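ESX-5 secretion-associated protein EspG5 (Mycobacterium marinum, PDB 6VJ5) acts as a specific cytoplasmic chaperone for cognate PE/PPE proteins, limiting aggregation of their dimers and supporting secretion of LipY and PE31/PPE18. Local coordinates at residues Leu83-Leu94 against Pro219-Tyr230. Sequence-based numbering, arbitrary orientation.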
loop_
_atom_site.group_PDB
_atom_site.type_symbol
_atom_site.label_atom_id
_atom_site.label_comp_id
_atom_site.label_asym_id
_atom_site.label_seq_id
_atom_site.Cartn_x
_atom_site.Cartn_y
_atom_site.Cartn_z
ATOM N N LEU C 83 -26.066 -1.609 5.518
ATOM C CA LEU C 83 -26.623 -0.972 4.338
ATOM C C LEU C 83 -25.857 0.308 4.060
ATOM O O LEU C 83 -25.529 1.059 4.983
ATOM C CB LEU C 83 -28.105 -0.654 4.540
ATOM C CG LEU C 83 -28.836 0.018 3.382
ATOM C CD1 LEU C 83 -28.924 -0.912 2.187
ATOM C CD2 LEU C 83 -30.220 0.458 3.835
ATOM N N GLU C 84 -25.554 0.534 2.785
ATOM C CA GLU C 84 -24.948 1.774 2.325
ATOM C C GLU C 84 -25.764 2.311 1.161
ATOM O O GLU C 84 -26.026 1.587 0.196
ATOM C CB GLU C 84 -23.492 1.574 1.896
ATOM C CG GLU C 84 -22.473 2.032 2.930
ATOM C CD GLU C 84 -21.086 1.486 2.665
ATOM O OE1 GLU C 84 -20.963 0.502 1.906
ATOM O OE2 GLU C 84 -20.114 2.040 3.218
ATOM N N VAL C 85 -26.197 3.561 1.278
ATOM C CA VAL C 85 -26.863 4.287 0.204
ATOM C C VAL C 85 -25.923 5.396 -0.237
ATOM O O VAL C 85 -25.440 6.172 0.597
ATOM C CB VAL C 85 -28.217 4.858 0.657
ATOM C CG1 VAL C 85 -28.831 5.710 -0.439
ATOM C CG2 VAL C 85 -29.168 3.732 1.039
ATOM N N VAL C 86 -25.647 5.461 -1.533
ATOM C CA VAL C 86 -24.678 6.401 -2.078
ATOM C C VAL C 86 -25.385 7.343 -3.039
ATOM O O VAL C 86 -26.292 6.932 -3.770
ATOM C CB VAL C 86 -23.521 5.671 -2.791
ATOM C CG1 VAL C 86 -22.704 6.659 -3.615
ATOM C CG2 VAL C 86 -22.647 4.952 -1.778
ATOM N N ALA C 87 -24.950 8.603 -3.042
ATOM C CA ALA C 87 -25.422 9.608 -3.987
ATOM C C ALA C 87 -24.223 10.420 -4.452
ATOM O O ALA C 87 -23.494 10.977 -3.625
ATOM C CB ALA C 87 -26.473 10.520 -3.349
ATOM N N LEU C 88 -24.011 10.478 -5.763
ATOM C CA LEU C 88 -22.963 11.298 -6.358
ATOM C C LEU C 88 -23.630 12.455 -7.087
ATOM O O LEU C 88 -24.458 12.232 -7.975
ATOM C CB LEU C 88 -22.108 10.482 -7.326
ATOM C CG LEU C 88 -21.651 9.111 -6.823
ATOM C CD1 LEU C 88 -20.986 8.331 -7.948
ATOM C CD2 LEU C 88 -20.728 9.261 -5.624
ATOM N N LEU C 89 -23.273 13.681 -6.716
ATOM C CA LEU C 89 -23.883 14.873 -7.283
ATOM C C LEU C 89 -22.824 15.717 -7.970
ATOM O O LEU C 89 -21.678 15.790 -7.518
ATOM C CB LEU C 89 -24.579 15.706 -6.210
ATOM C CG LEU C 89 -25.555 14.921 -5.338
ATOM C CD1 LEU C 89 -24.836 14.440 -4.083
ATOM C CD2 LEU C 89 -26.775 15.743 -4.999
ATOM N N SER C 90 -23.222 16.368 -9.057
ATOM C CA SER C 90 -22.302 17.202 -9.809
ATOM C C SER C 90 -22.973 18.507 -10.203
ATOM O O SER C 90 -24.185 18.574 -10.421
ATOM C CB SER C 90 -21.788 16.491 -11.072
ATOM O OG SER C 90 -22.867 16.069 -11.889
ATOM N N ARG C 91 -22.159 19.556 -10.250
ATOM C CA ARG C 91 -22.466 20.772 -10.989
ATOM C C ARG C 91 -21.911 20.593 -12.396
ATOM O O ARG C 91 -20.697 20.437 -12.570
ATOM C CB ARG C 91 -21.856 21.991 -10.298
ATOM C CG ARG C 91 -21.551 23.162 -11.215
ATOM C CD ARG C 91 -21.204 24.419 -10.408
ATOM N NE ARG C 91 -22.337 24.857 -9.596
ATOM C CZ ARG C 91 -22.426 24.704 -8.278
ATOM N NH1 ARG C 91 -21.437 24.140 -7.593
ATOM N NH2 ARG C 91 -23.506 25.127 -7.640
ATOM N N GLY C 92 -22.792 20.570 -13.385
ATOM C CA GLY C 92 -22.389 20.221 -14.730
ATOM C C GLY C 92 -22.476 18.722 -14.954
ATOM O O GLY C 92 -23.217 18.003 -14.277
ATOM N N LYS C 93 -21.693 18.245 -15.915
ATOM C CA LYS C 93 -21.698 16.819 -16.216
ATOM C C LYS C 93 -21.042 16.034 -15.084
ATOM O O LYS C 93 -20.000 16.426 -14.552
ATOM C CB LYS C 93 -20.984 16.538 -17.537
ATOM C CG LYS C 93 -20.991 15.062 -17.913
ATOM C CD LYS C 93 -20.390 14.812 -19.286
ATOM C CE LYS C 93 -20.259 13.314 -19.556
ATOM N NZ LYS C 93 -21.564 12.596 -19.477
ATOM N N LEU C 94 -21.673 14.927 -14.704
ATOM C CA LEU C 94 -21.149 14.063 -13.655
ATOM C C LEU C 94 -20.034 13.205 -14.238
ATOM O O LEU C 94 -20.255 12.448 -15.191
ATOM C CB LEU C 94 -22.268 13.198 -13.079
ATOM C CG LEU C 94 -21.873 12.195 -11.994
ATOM C CD1 LEU C 94 -21.167 12.896 -10.847
ATOM C CD2 LEU C 94 -23.107 11.453 -11.499
ATOM N N PRO C 219 -25.922 18.854 -19.439
ATOM C CA PRO C 219 -26.625 18.934 -18.156
ATOM C C PRO C 219 -26.068 20.052 -17.295
ATOM O O PRO C 219 -24.886 20.401 -17.369
ATOM C CB PRO C 219 -26.373 17.560 -17.524
ATOM C CG PRO C 219 -25.037 17.145 -18.101
ATOM C CD PRO C 219 -24.976 17.725 -19.503
ATOM N N ALA C 220 -26.945 20.625 -16.476
ATOM C CA ALA C 220 -26.536 21.637 -15.510
ATOM C C ALA C 220 -26.143 21.030 -14.172
ATOM O O ALA C 220 -25.365 21.641 -13.432
ATOM C CB ALA C 220 -27.660 22.654 -15.291
ATOM N N ALA C 221 -26.661 19.843 -13.858
ATOM C CA ALA C 221 -26.364 19.125 -12.629
ATOM C C ALA C 221 -26.919 17.718 -12.771
ATOM O O ALA C 221 -27.969 17.526 -13.392
ATOM C CB ALA C 221 -26.978 19.824 -11.411
ATOM N N GLU C 222 -26.206 16.740 -12.218
ATOM C CA GLU C 222 -26.680 15.366 -12.223
ATOM C C GLU C 222 -26.517 14.751 -10.840
ATOM O O GLU C 222 -25.708 15.202 -10.026
ATOM C CB GLU C 222 -25.930 14.476 -13.228
ATOM C CG GLU C 222 -25.487 15.132 -14.513
ATOM C CD GLU C 222 -24.980 14.113 -15.527
ATOM O OE1 GLU C 222 -25.745 13.190 -15.880
ATOM O OE2 GLU C 222 -23.813 14.225 -15.961
ATOM N N VAL C 223 -27.280 13.690 -10.595
ATOM C CA VAL C 223 -27.137 12.876 -9.393
ATOM C C VAL C 223 -27.275 11.411 -9.777
ATOM O O VAL C 223 -28.138 11.045 -10.581
ATOM C CB VAL C 223 -28.181 13.248 -8.322
ATOM C CG1 VAL C 223 -27.985 12.417 -7.065
ATOM C CG2 VAL C 223 -28.086 14.724 -8.005
ATOM N N ALA C 224 -26.408 10.578 -9.212
ATOM C CA ALA C 224 -26.512 9.128 -9.312
ATOM C C ALA C 224 -26.709 8.581 -7.907
ATOM O O ALA C 224 -25.989 8.970 -6.984
ATOM C CB ALA C 224 -25.268 8.525 -9.963
ATOM N N VAL C 225 -27.689 7.699 -7.738
ATOM C CA VAL C 225 -28.048 7.171 -6.427
ATOM C C VAL C 225 -28.141 5.657 -6.525
ATOM O O VAL C 225 -28.833 5.128 -7.401
ATOM C CB VAL C 225 -29.377 7.759 -5.916
ATOM C CG1 VAL C 225 -29.661 7.273 -4.502
ATOM C CG2 VAL C 225 -29.344 9.278 -5.975
ATOM N N TYR C 226 -27.453 4.963 -5.619
ATOM C CA TYR C 226 -27.468 3.508 -5.579
ATOM C C TYR C 226 -27.134 3.059 -4.164
ATOM O O TYR C 226 -26.791 3.869 -3.296
ATOM C CB TYR C 226 -26.490 2.917 -6.598
ATOM C CG TYR C 226 -25.072 3.406 -6.423
ATOM C CD1 TYR C 226 -24.682 4.648 -6.906
ATOM C CD2 TYR C 226 -24.123 2.624 -5.777
ATOM C CE1 TYR C 226 -23.393 5.103 -6.748
ATOM C CE2 TYR C 226 -22.824 3.070 -5.615
ATOM C CZ TYR C 226 -22.466 4.309 -6.104
ATOM O OH TYR C 226 -21.178 4.763 -5.947
ATOM N N ALA C 227 -27.249 1.753 -3.930
ATOM C CA ALA C 227 -27.104 1.212 -2.587
ATOM C C ALA C 227 -26.307 -0.085 -2.610
ATOM O O ALA C 227 -26.158 -0.737 -3.647
ATOM C CB ALA C 227 -28.472 0.964 -1.934
ATOM N N ARG C 228 -25.814 -0.459 -1.430
ATOM C CA ARG C 228 -24.996 -1.650 -1.240
ATOM C C ARG C 228 -25.406 -2.313 0.068
ATOM O O ARG C 228 -25.606 -1.633 1.079
ATOM C CB ARG C 228 -23.507 -1.282 -1.230
ATOM C CG ARG C 228 -22.600 -2.299 -1.904
ATOM C CD ARG C 228 -21.258 -1.677 -2.346
ATOM N NE ARG C 228 -20.903 -0.494 -1.565
ATOM C CZ ARG C 228 -20.592 0.688 -2.090
ATOM N NH1 ARG C 228 -20.296 1.701 -1.296
ATOM N NH2 ARG C 228 -20.552 0.855 -3.405
ATOM N N GLN C 229 -25.551 -3.637 0.036
ATOM C CA GLN C 229 -25.965 -4.421 1.192
ATOM C C GLN C 229 -24.894 -5.447 1.538
ATOM O O GLN C 229 -24.164 -5.925 0.663
ATOM C CB GLN C 229 -27.295 -5.132 0.922
ATOM C CG GLN C 229 -28.280 -5.074 2.071
ATOM C CD GLN C 229 -29.599 -5.748 1.738
ATOM O OE1 GLN C 229 -29.713 -6.459 0.739
ATOM N NE2 GLN C 229 -30.604 -5.524 2.574
ATOM N N TYR C 230 -24.810 -5.792 2.825
ATOM C CA TYR C 230 -23.766 -6.677 3.329
ATOM C C TYR C 230 -24.351 -7.782 4.200
ATOM O O TYR C 230 -25.075 -7.504 5.162
ATOM C CB TYR C 230 -22.724 -5.891 4.145
ATOM C CG TYR C 230 -22.027 -4.789 3.383
ATOM C CD1 TYR C 230 -20.965 -5.075 2.538
ATOM C CD2 TYR C 230 -22.423 -3.463 3.513
ATOM C CE1 TYR C 230 -20.321 -4.077 1.836
ATOM C CE2 TYR C 230 -21.783 -2.455 2.815
ATOM C CZ TYR C 230 -20.732 -2.769 1.977
ATOM O OH TYR C 230 -20.084 -1.781 1.273
HETATM O O HOH W 1 -17.801 -0.209 2.994
HETATM O O HOH W 2 -22.637 11.994 -16.936
#
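Val86 CB sits over one face of the Tyr226 ring, 18° off the normal and displaced toward the rim, in a CH-pi contact. Beside it, Val86 CG1 comes 3.4 Å from Tyr226 CZ. The first torsion of Tyr226 (chi1 56°) sets CG between backbone N and carbonyl carbon, which turns the ring over onto Val86 of the neighbouring strand, and Leu88 CD1 approaches its edge. On the reverse face of the sheet, Leu89 CD2 meets Val223 CG2 at 3.4 Å with the two side chains alongside each other, and helix 147-159 packs over Val223 and Val225. Strands 83-91 and 221-230, near the middle of the long antiparallel sheet, run at 163° to one another. Glu84, Val86, Leu88 and Ser90 form the hydrogen-bonded pairs with Arg228, Tyr226, Ala224 and Glu222; the bond from Val86 N runs nearly along the C=O axis of Tyr226.

Both ends carry a carboxylate. Glu222 OE2 accepts a 2.6 Å bond from Leu94 N on its anti side, somewhat out of the carboxylate plane, tying down the turn after strand 83-91; a water accepts from Lys93 NZ and probably bridges to OE2, while OE1 pairs with Lys245. At the opposite end Glu84 OE1 takes a 2.5 Å bond from Tyr230 OH, lying in plane at the ring edge. Arg228 NH1 forms a salt bridge with Glu84 OE1 at 3.5 Å, its hydrogen bond weak; Arg228 NE donates to Tyr230 OH, and the stronger ionic partner of Arg228 is Glu32, which also bonds Tyr226 OH. This acid-base network, which probably favours charged carboxylates, orients Tyr226 and Arg228, which together with Leu88 and Ala224 touch the other protein's chain, consistent with a part in binding.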